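Local coordinates for protein EvdMO1 (Micromonospora carbonacea, PDB 5T39) that probably transfers methyl groups from S-adenosylmethionine during everninomicin biosynthesis, through its Rossmann-like methyltransferase domain, the part of a fused methyltransferase-oxidase modelled here, at residues 130-135 with 207-212; 158-163 with 190-195. All blocks are in the same frame, centred on the assembly; numbering follows the deposited sequence.

Interaction 1 (130-135 with 207-212); sequences IADVET and RGLSVD. With SAH (S-adenosyl-L-homocysteine), chain B.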
ATOM      1  N   ILE A 130       1.475  -9.101   9.886  1.00  8.76           N
ATOM      2  CA  ILE A 130       2.329  -9.665   8.860  1.00  8.92           C
ATOM      3  C   ILE A 130       1.460 -10.452   7.892  1.00 10.04           C
ATOM      4  O   ILE A 130       0.529 -11.163   8.295  1.00 12.53           O
ATOM      5  CB  ILE A 130       3.404 -10.561   9.504  1.00 10.87           C
ATOM      6  CG1 ILE A 130       4.540 -10.830   8.522  1.00 12.01           C
ATOM      7  CG2 ILE A 130       2.801 -11.873  10.029  1.00 13.29           C
ATOM      8  CD1 ILE A 130       5.526  -9.695   8.432  1.00 12.76           C
ATOM      9  N   ALA A 131       1.749 -10.335   6.603  1.00  9.00           N
ATOM     10  CA  ALA A 131       1.051 -11.110   5.589  1.00  9.01           C
ATOM     11  C   ALA A 131       1.804 -10.975   4.278  1.00  9.08           C
ATOM     12  O   ALA A 131       2.344  -9.913   3.962  1.00 10.43           O
ATOM     13  CB  ALA A 131      -0.387 -10.618   5.393  1.00 11.21           C
ATOM     14  N   ASP A 132       1.771 -12.041   3.489  1.00  8.54           N
ATOM     15  CA  ASP A 132       2.242 -12.020   2.108  1.00  8.89           C
ATOM     16  C   ASP A 132       0.995 -12.013   1.239  1.00  8.44           C
ATOM     17  O   ASP A 132       0.266 -13.000   1.195  1.00  8.93           O
ATOM     18  CB  ASP A 132       3.076 -13.267   1.829  1.00  9.66           C
ATOM     19  CG  ASP A 132       3.576 -13.345   0.397  1.00 10.34           C
ATOM     20  OD1 ASP A 132       3.131 -12.556  -0.466  1.00  9.69           O
ATOM     21  OD2 ASP A 132       4.430 -14.218   0.134  1.00 12.13           O
ATOM     22  N   VAL A 133       0.735 -10.896   0.563  1.00  8.09           N
ATOM     23  CA  VAL A 133      -0.490 -10.793  -0.222  1.00  8.34           C
ATOM     24  C   VAL A 133      -0.549 -11.804  -1.358  1.00  9.06           C
ATOM     25  O   VAL A 133      -1.632 -12.043  -1.890  1.00 10.74           O
ATOM     26  CB  VAL A 133      -0.755  -9.364  -0.756  1.00  8.82           C
ATOM     27  CG1 VAL A 133      -0.863  -8.371   0.384  1.00  9.36           C
ATOM     28  CG2 VAL A 133       0.286  -8.950  -1.791  1.00  9.28           C
ATOM     29  N   GLU A 134       0.586 -12.376  -1.765  1.00  9.11           N
ATOM     30  CA  GLU A 134       0.596 -13.370  -2.829  1.00 10.76           C
ATOM     31  C   GLU A 134       0.110 -14.734  -2.358  1.00 11.23           C
ATOM     32  O   GLU A 134      -0.236 -15.564  -3.200  1.00 13.04           O
ATOM     33  CB  GLU A 134       2.006 -13.506  -3.445  1.00 11.49           C
ATOM     34  CG  GLU A 134       2.622 -12.216  -3.976  1.00 11.54           C
ATOM     35  CD  GLU A 134       3.872 -12.442  -4.833  1.00 11.68           C
ATOM     36  OE1 GLU A 134       5.019 -12.538  -4.285  1.00 11.22           O
ATOM     37  OE2 GLU A 134       3.694 -12.502  -6.070  1.00 11.59           O
ATOM     38  N   THR A 135       0.076 -14.993  -1.047  1.00 11.24           N
ATOM     39  CA  THR A 135      -0.349 -16.292  -0.536  1.00 13.26           C
ATOM     40  C   THR A 135      -1.491 -16.227   0.465  1.00 12.47           C
ATOM     41  O   THR A 135      -2.120 -17.255   0.723  1.00 13.89           O
ATOM     42  CB  THR A 135       0.828 -17.037   0.114  1.00 15.45           C
ATOM     43  OG1 THR A 135       1.290 -16.283   1.233  1.00 16.53           O
ATOM     44  CG2 THR A 135       1.973 -17.228  -0.874  1.00 16.87           C
ATOM     45  N   ARG A 207      10.897  -3.986  -1.609  1.00 10.36           N
ATOM     46  CA  ARG A 207      10.812  -5.032  -2.607  1.00 10.84           C
ATOM     47  C   ARG A 207       9.745  -6.050  -2.252  1.00 10.95           C
ATOM     48  O   ARG A 207       9.401  -6.271  -1.088  1.00 11.22           O
ATOM     49  CB  ARG A 207      12.152  -5.731  -2.741  1.00 11.04           C
ATOM     50  CG  ARG A 207      13.145  -4.880  -3.474  1.00 12.23           C
ATOM     51  CD  ARG A 207      14.510  -5.485  -3.575  1.00 13.91           C
ATOM     52  NE  ARG A 207      15.398  -4.496  -4.164  1.00 15.94           N
ATOM     53  CZ  ARG A 207      16.717  -4.490  -4.033  1.00 19.57           C
ATOM     54  NH1 ARG A 207      17.336  -5.448  -3.351  1.00 21.16           N
ATOM     55  NH2 ARG A 207      17.415  -3.518  -4.592  1.00 21.31           N
ATOM     56  N   GLY A 208       9.232  -6.683  -3.290  1.00 10.85           N
ATOM     57  CA  GLY A 208       8.350  -7.815  -3.165  1.00 11.43           C
ATOM     58  C   GLY A 208       9.036  -9.005  -2.534  1.00 10.35           C
ATOM     59  O   GLY A 208      10.254  -9.003  -2.281  1.00 11.16           O
ATOM     60  N   LEU A 209       8.245 -10.039  -2.293  1.00 10.55           N
ATOM     61  CA  LEU A 209       8.692 -11.228  -1.592  1.00 10.78           C
ATOM     62  C   LEU A 209       9.059 -12.363  -2.534  1.00 11.68           C
ATOM     63  O   LEU A 209       9.528 -13.404  -2.070  1.00 13.51           O
ATOM     64  CB  LEU A 209       7.627 -11.683  -0.598  1.00 11.34           C
ATOM     65  CG  LEU A 209       7.274 -10.640   0.461  1.00 12.67           C
ATOM     66  CD1 LEU A 209       6.235 -11.210   1.390  1.00 12.49           C
ATOM     67  CD2 LEU A 209       8.486 -10.174   1.243  1.00 14.99           C
ATOM     68  N   SER A 210       8.866 -12.191  -3.834  1.00 11.10           N
ATOM     69  CA  SER A 210       9.323 -13.151  -4.827  1.00 11.23           C
ATOM     70  C   SER A 210      10.569 -12.607  -5.523  1.00 11.55           C
ATOM     71  O   SER A 210      10.870 -11.419  -5.452  1.00 12.28           O
ATOM     72  CB  SER A 210       8.224 -13.424  -5.860  1.00 11.75           C
ATOM     73  OG  SER A 210       7.082 -14.056  -5.296  1.00 12.44           O
ATOM     74  N   VAL A 211      11.287 -13.483  -6.229  1.00 11.31           N
ATOM     75  CA  VAL A 211      12.481 -13.027  -6.935  1.00 11.48           C
ATOM     76  C   VAL A 211      12.123 -12.157  -8.127  1.00 10.57           C
ATOM     77  O   VAL A 211      12.972 -11.401  -8.615  1.00 11.70           O
ATOM     78  CB  VAL A 211      13.373 -14.208  -7.388  1.00 12.12           C
ATOM     79  CG1 VAL A 211      13.883 -14.992  -6.189  1.00 13.30           C
ATOM     80  CG2 VAL A 211      12.632 -15.117  -8.373  1.00 12.67           C
ATOM     81  N   ASP A 212      10.883 -12.267  -8.613  1.00  9.92           N
ATOM     82  CA  ASP A 212      10.432 -11.641  -9.842  1.00  9.52           C
ATOM     83  C   ASP A 212       9.134 -10.882  -9.602  1.00  9.65           C
ATOM     84  O   ASP A 212       8.453 -11.055  -8.580  1.00 10.27           O
ATOM     85  CB  ASP A 212      10.238 -12.686 -10.960  1.00 10.37           C
ATOM     86  CG  ASP A 212       9.338 -13.866 -10.566  1.00 10.90           C
ATOM     87  OD1 ASP A 212       8.728 -14.462 -11.492  1.00 12.39           O
ATOM     88  OD2 ASP A 212       9.260 -14.240  -9.377  1.00 11.51           O
TER
HETATM   89  N   SAH B 301       2.101   1.483   0.487  1.00 10.59           N
HETATM   90  CA  SAH B 301       3.270   2.288   0.833  1.00 11.32           C
HETATM   91  CB  SAH B 301       4.564   1.499   0.727  1.00 11.06           C
HETATM   92  CG  SAH B 301       4.860   0.982  -0.677  1.00 10.67           C
HETATM   93  SD  SAH B 301       6.464   0.146  -0.770  1.00 10.77           S
HETATM   94  C   SAH B 301       3.347   3.496  -0.080  1.00 13.39           C
HETATM   95  O   SAH B 301       4.189   4.379   0.120  1.00 17.21           O
HETATM   96  OXT SAH B 301       2.571   3.573  -1.030  1.00 12.03           O
HETATM   97  C5' SAH B 301       5.876  -1.566  -0.820  1.00  9.59           C
HETATM   98  C4' SAH B 301       5.478  -2.138   0.539  1.00  8.83           C
HETATM   99  O4' SAH B 301       4.790  -3.366   0.299  1.00  8.86           O
HETATM  100  C3' SAH B 301       6.670  -2.446   1.431  1.00  8.65           C
HETATM  101  O3' SAH B 301       6.400  -2.184   2.793  1.00  9.03           O
HETATM  102  C2' SAH B 301       6.875  -3.930   1.168  1.00  8.43           C
HETATM  103  O2' SAH B 301       7.585  -4.655   2.156  1.00  8.77           O
HETATM  104  C1' SAH B 301       5.441  -4.405   0.999  1.00  8.26           C
HETATM  105  N9  SAH B 301       5.288  -5.642   0.236  1.00  8.06           N
HETATM  106  C8  SAH B 301       5.934  -5.990  -0.923  1.00  8.96           C
HETATM  107  N7  SAH B 301       5.500  -7.191  -1.350  1.00  9.09           N
HETATM  108  C5  SAH B 301       4.578  -7.617  -0.447  1.00  7.84           C
HETATM  109  C6  SAH B 301       3.815  -8.779  -0.353  1.00  8.02           C
HETATM  110  N6  SAH B 301       3.894  -9.782  -1.224  1.00  8.56           N
HETATM  111  N1  SAH B 301       2.949  -8.898   0.692  1.00  8.35           N
HETATM  112  C2  SAH B 301       2.857  -7.906   1.625  1.00  8.56           C
HETATM  113  N3  SAH B 301       3.599  -6.759   1.593  1.00  8.30           N
HETATM  114  C4  SAH B 301       4.433  -6.648   0.540  1.00  7.87           C
HETATM  115  O   HOH W   1       5.668  -9.963  -3.488  1.00  9.65           O
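Asp132 and Leu209 face each other from two irregular loops, with their CA atoms 7.5 Å apart and the adenine of S-adenosylhomocysteine lying alongside the pair. The direct van der Waals touch is a methyl, Leu209 CD1, against the carboxylate carbon Asp132 CG, 3.6 Å, the two side chains running antiparallel alongside each other. With chi1 at 178° the Asp132 side chain extends away from its own backbone N, and OD1 comes to SAH N6 at 3.0 Å as acceptor. The same OD1 takes the backbone N of Glu134 from above the carboxylate plane, closing an Asx turn that helps to hold the carboxylate in place. Next door, Val133 N donates almost straight (168°) to SAH N1 at 3.0 Å, so this loop reads both the amino group and the ring nitrogen of adenine. Farther along, Ser210 OG donates to Glu134 OE1 at 2.8 Å, reaching it on the syn side and 26° out of plane. A water completes the bridge, accepting from Leu209 N and from SAH N6, 2.9 Å away, and lying 2.8 Å from Glu134 OE1. Glu134 OE2 is taken by Arg157 N, while Arg107 NE holds Arg207 O. The adenine end of the SAH pocket is thus lined by the loop following strand 126-130, at the edge of the seven-stranded sheet, and the loop leading into strand 212-216 of the small antiparallel sheet.

Interaction 2 (158-163 with 190-195); sequences EPWALL and DGYSVK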
ATOM      1  N   GLU A 158       1.716 -11.756  -9.971  1.00  8.76           N
ATOM      2  CA  GLU A 158       0.432 -11.891 -10.659  1.00  9.32           C
ATOM      3  C   GLU A 158      -0.455 -10.739 -10.229  1.00  8.51           C
ATOM      4  O   GLU A 158      -1.369 -10.904  -9.403  1.00  8.77           O
ATOM      5  CB  GLU A 158      -0.205 -13.247 -10.383  1.00 11.87           C
ATOM      6  CG  GLU A 158       0.580 -14.367 -10.993  1.00 15.46           C
ATOM      7  CD  GLU A 158       1.005 -15.394 -10.019  1.00 19.38           C
ATOM      8  OE1 GLU A 158       0.906 -15.141  -8.794  1.00 20.62           O
ATOM      9  OE2 GLU A 158       1.484 -16.446 -10.499  1.00 21.49           O
ATOM     10  N   PRO A 159      -0.209  -9.538 -10.758  1.00  8.42           N
ATOM     11  CA  PRO A 159      -0.954  -8.363 -10.275  1.00  8.08           C
ATOM     12  C   PRO A 159      -2.463  -8.489 -10.448  1.00  8.16           C
ATOM     13  O   PRO A 159      -3.218  -7.991  -9.609  1.00  8.08           O
ATOM     14  CB  PRO A 159      -0.348  -7.211 -11.089  1.00  8.58           C
ATOM     15  CG  PRO A 159       0.321  -7.861 -12.254  1.00  8.76           C
ATOM     16  CD  PRO A 159       0.849  -9.162 -11.713  1.00  8.91           C
ATOM     17  N   TRP A 160      -2.933  -9.143 -11.516  1.00  8.34           N
ATOM     18  CA  TRP A 160      -4.371  -9.343 -11.692  1.00  8.68           C
ATOM     19  C   TRP A 160      -4.978 -10.096 -10.520  1.00  8.53           C
ATOM     20  O   TRP A 160      -6.140  -9.855 -10.169  1.00  9.07           O
ATOM     21  CB  TRP A 160      -4.656 -10.070 -13.018  1.00  9.34           C
ATOM     22  CG  TRP A 160      -3.834 -11.306 -13.183  1.00  8.80           C
ATOM     23  CD1 TRP A 160      -4.146 -12.566 -12.781  1.00  9.69           C
ATOM     24  CD2 TRP A 160      -2.525 -11.378 -13.756  1.00  8.97           C
ATOM     25  NE1 TRP A 160      -3.117 -13.421 -13.073  1.00  9.82           N
ATOM     26  CE2 TRP A 160      -2.105 -12.714 -13.670  1.00  9.09           C
ATOM     27  CE3 TRP A 160      -1.676 -10.436 -14.345  1.00 10.13           C
ATOM     28  CZ2 TRP A 160      -0.867 -13.131 -14.154  1.00 10.14           C
ATOM     29  CZ3 TRP A 160      -0.463 -10.845 -14.817  1.00 10.63           C
ATOM     30  CH2 TRP A 160      -0.062 -12.182 -14.711  1.00 10.54           C
ATOM     31  N   ALA A 161      -4.229 -11.021  -9.921  1.00  8.32           N
ATOM     32  CA  ALA A 161      -4.744 -11.799  -8.807  1.00  8.83           C
ATOM     33  C   ALA A 161      -4.854 -10.960  -7.548  1.00  8.23           C
ATOM     34  O   ALA A 161      -5.747 -11.199  -6.732  1.00  8.87           O
ATOM     35  CB  ALA A 161      -3.862 -13.018  -8.582  1.00  9.61           C
ATOM     36  N   LEU A 162      -3.953 -10.000  -7.353  1.00  7.92           N
ATOM     37  CA  LEU A 162      -4.084  -9.100  -6.215  1.00  7.47           C
ATOM     38  C   LEU A 162      -5.347  -8.252  -6.350  1.00  7.77           C
ATOM     39  O   LEU A 162      -6.056  -8.004  -5.364  1.00  7.96           O
ATOM     40  CB  LEU A 162      -2.828  -8.231  -6.092  1.00  7.68           C
ATOM     41  CG  LEU A 162      -2.795  -7.316  -4.878  1.00  8.18           C
ATOM     42  CD1 LEU A 162      -2.978  -8.103  -3.592  1.00  9.73           C
ATOM     43  CD2 LEU A 162      -1.493  -6.524  -4.870  1.00  9.40           C
ATOM     44  N   LEU A 163      -5.656  -7.808  -7.569  1.00  7.76           N
ATOM     45  CA  LEU A 163      -6.880  -7.057  -7.784  1.00  7.77           C
ATOM     46  C   LEU A 163      -8.109  -7.917  -7.514  1.00  8.13           C
ATOM     47  O   LEU A 163      -9.082  -7.444  -6.920  1.00  8.33           O
ATOM     48  CB  LEU A 163      -6.896  -6.481  -9.198  1.00  8.64           C
ATOM     49  CG  LEU A 163      -5.760  -5.505  -9.505  1.00  8.86           C
ATOM     50  CD1 LEU A 163      -5.800  -5.103 -10.963  1.00  9.87           C
ATOM     51  CD2 LEU A 163      -5.778  -4.271  -8.608  1.00 10.21           C
ATOM     52  N   ASP A 190      -2.217 -15.520 -18.368  1.00  9.32           N
ATOM     53  CA  ASP A 190      -3.662 -15.346 -18.175  1.00  9.88           C
ATOM     54  C   ASP A 190      -4.227 -14.302 -19.136  1.00  9.29           C
ATOM     55  O   ASP A 190      -5.109 -13.518 -18.788  1.00  9.71           O
ATOM     56  CB  ASP A 190      -4.053 -15.029 -16.731  1.00 10.48           C
ATOM     57  CG  ASP A 190      -5.573 -15.067 -16.528  1.00 11.01           C
ATOM     58  OD1 ASP A 190      -6.252 -15.771 -17.315  1.00 11.93           O
ATOM     59  OD2 ASP A 190      -6.076 -14.382 -15.612  1.00 12.52           O
ATOM     60  N   GLY A 191      -3.723 -14.307 -20.368  1.00  9.41           N
ATOM     61  CA  GLY A 191      -4.195 -13.389 -21.375  1.00 10.22           C
ATOM     62  C   GLY A 191      -3.771 -11.945 -21.211  1.00 10.44           C
ATOM     63  O   GLY A 191      -4.142 -11.117 -22.047  1.00 13.71           O
ATOM     64  N   TYR A 192      -3.007 -11.612 -20.179  1.00  9.51           N
ATOM     65  CA  TYR A 192      -2.534 -10.260 -19.942  1.00  9.18           C
ATOM     66  C   TYR A 192      -1.134 -10.097 -20.511  1.00  9.40           C
ATOM     67  O   TYR A 192      -0.321 -11.028 -20.472  1.00 10.61           O
ATOM     68  CB  TYR A 192      -2.505  -9.969 -18.442  1.00  9.13           C
ATOM     69  CG  TYR A 192      -3.864 -10.043 -17.789  1.00  9.05           C
ATOM     70  CD1 TYR A 192      -4.854  -9.115 -18.085  1.00 10.20           C
ATOM     71  CD2 TYR A 192      -4.160 -11.039 -16.870  1.00  8.90           C
ATOM     72  CE1 TYR A 192      -6.096  -9.186 -17.487  1.00 10.73           C
ATOM     73  CE2 TYR A 192      -5.400 -11.110 -16.265  1.00  9.35           C
ATOM     74  CZ  TYR A 192      -6.358 -10.176 -16.588  1.00  9.75           C
ATOM     75  OH  TYR A 192      -7.605 -10.204 -16.008  1.00 10.96           O
ATOM     76  N   SER A 193      -0.855  -8.911 -21.046  1.00  9.62           N
ATOM     77  CA  SER A 193       0.480  -8.579 -21.531  1.00 10.04           C
ATOM     78  C   SER A 193       1.329  -8.075 -20.377  1.00  9.87           C
ATOM     79  O   SER A 193       0.944  -7.122 -19.685  1.00 10.43           O
ATOM     80  CB  SER A 193       0.406  -7.520 -22.629  1.00 12.00           C
ATOM     81  OG  SER A 193      -0.317  -8.003 -23.748  1.00 14.24           O
ATOM     82  N   VAL A 194       2.483  -8.721 -20.178  1.00  9.76           N
ATOM     83  CA  VAL A 194       3.283  -8.555 -18.976  1.00 10.20           C
ATOM     84  C   VAL A 194       4.745  -8.323 -19.314  1.00 10.03           C
ATOM     85  O   VAL A 194       5.304  -8.953 -20.221  1.00 11.16           O
ATOM     86  CB  VAL A 194       3.139  -9.756 -18.015  1.00 11.47           C
ATOM     87  CG1 VAL A 194       1.722  -9.843 -17.511  1.00 13.41           C
ATOM     88  CG2 VAL A 194       3.558 -11.067 -18.671  1.00 13.02           C
ATOM     89  N   LYS A 195       5.372  -7.443 -18.537  1.00 10.41           N
ATOM     90  CA  LYS A 195       6.813  -7.258 -18.502  1.00 11.37           C
ATOM     91  C   LYS A 195       7.305  -8.009 -17.274  1.00 10.51           C
ATOM     92  O   LYS A 195       7.042  -7.599 -16.139  1.00 10.89           O
ATOM     93  CB  LYS A 195       7.177  -5.774 -18.439  1.00 13.85           C
ATOM     94  CG  LYS A 195       8.674  -5.541 -18.561  1.00 17.38           C
ATOM     95  CD  LYS A 195       9.049  -4.092 -18.748  1.00 20.24           C
ATOM     96  CE  LYS A 195      10.551  -3.941 -18.956  1.00 22.63           C
ATOM     97  NZ  LYS A 195      11.077  -4.825 -20.038  1.00 24.49           N
TER
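Aromatic packing comes first: the indole of Trp160 pairs with the ring of Tyr192, its five-membered ring and the phenol having centroids 4.9 Å apart and planes tilted by 25°. This is an offset pair, slid far enough that the rings barely overlap. Tyr192 passes its CD2-CE2 side under one face of the indole, with CE2 3.5 Å from Trp160 CG and CD2 3.5 Å from Trp160 CD2. CE2 also meets Trp160 CB, so the start of the side chain is packed as well as the ring. Trp160 places CG between its backbone N and carbonyl carbon (chi1 51°), a setting disfavoured in mid-helix but permitted in the first turn, where Trp160 sits, and the indole is thereby swung back beside the helix start, where Glu158 CA lies over its other face.

The aliphatic contact is at the six-membered end. Val194 CG1 meets Trp160 CZ3 at 3.6 Å, near the ring plane and so against the edge, with the valine side chain roughly perpendicular to the tryptophan's. Leu216 and Ala224 add further cover to Trp160.

On the polar side, Asp190 lies by the pyrrole end of the indole. Its OD2 is 3.9 Å from Trp160 CD1, and the carboxylate is turned 63° from the ring plane; no hydrogen bond to the indole forms, and the contact is van der Waals. Tyr192 OH is bonded to Asn227 ND2 of helix 218-228.

With no hydrogen bond between the two segments, shape and apolar burial join the start of helix 159-169 to strand 192-198, while the phenol keeps a polar partner on the neighbouring helix.

Overall arrangement
From the N terminus, the chain first reaches 130-135, where strand 126-130 leaves the edge of the seven-stranded sheet. It then passes through strand 146-150 to 158-163, at the start of helix 159-169. Strands 172-180 and 187-189 follow before 190-195 comes back to that helix, closing the shorter loop of interaction 2. The chain runs on to 207-212, which closes interaction 1 around the whole of that excursion; the two contacts nest and do not cross. Their centres lie 15 Å apart, joined by packing of Val133 on Leu162. Both tie the small three-stranded sheet, or the loop entering it, to the Rossmann-like core, interaction 1 beside the cofactor and interaction 2 in buried packing.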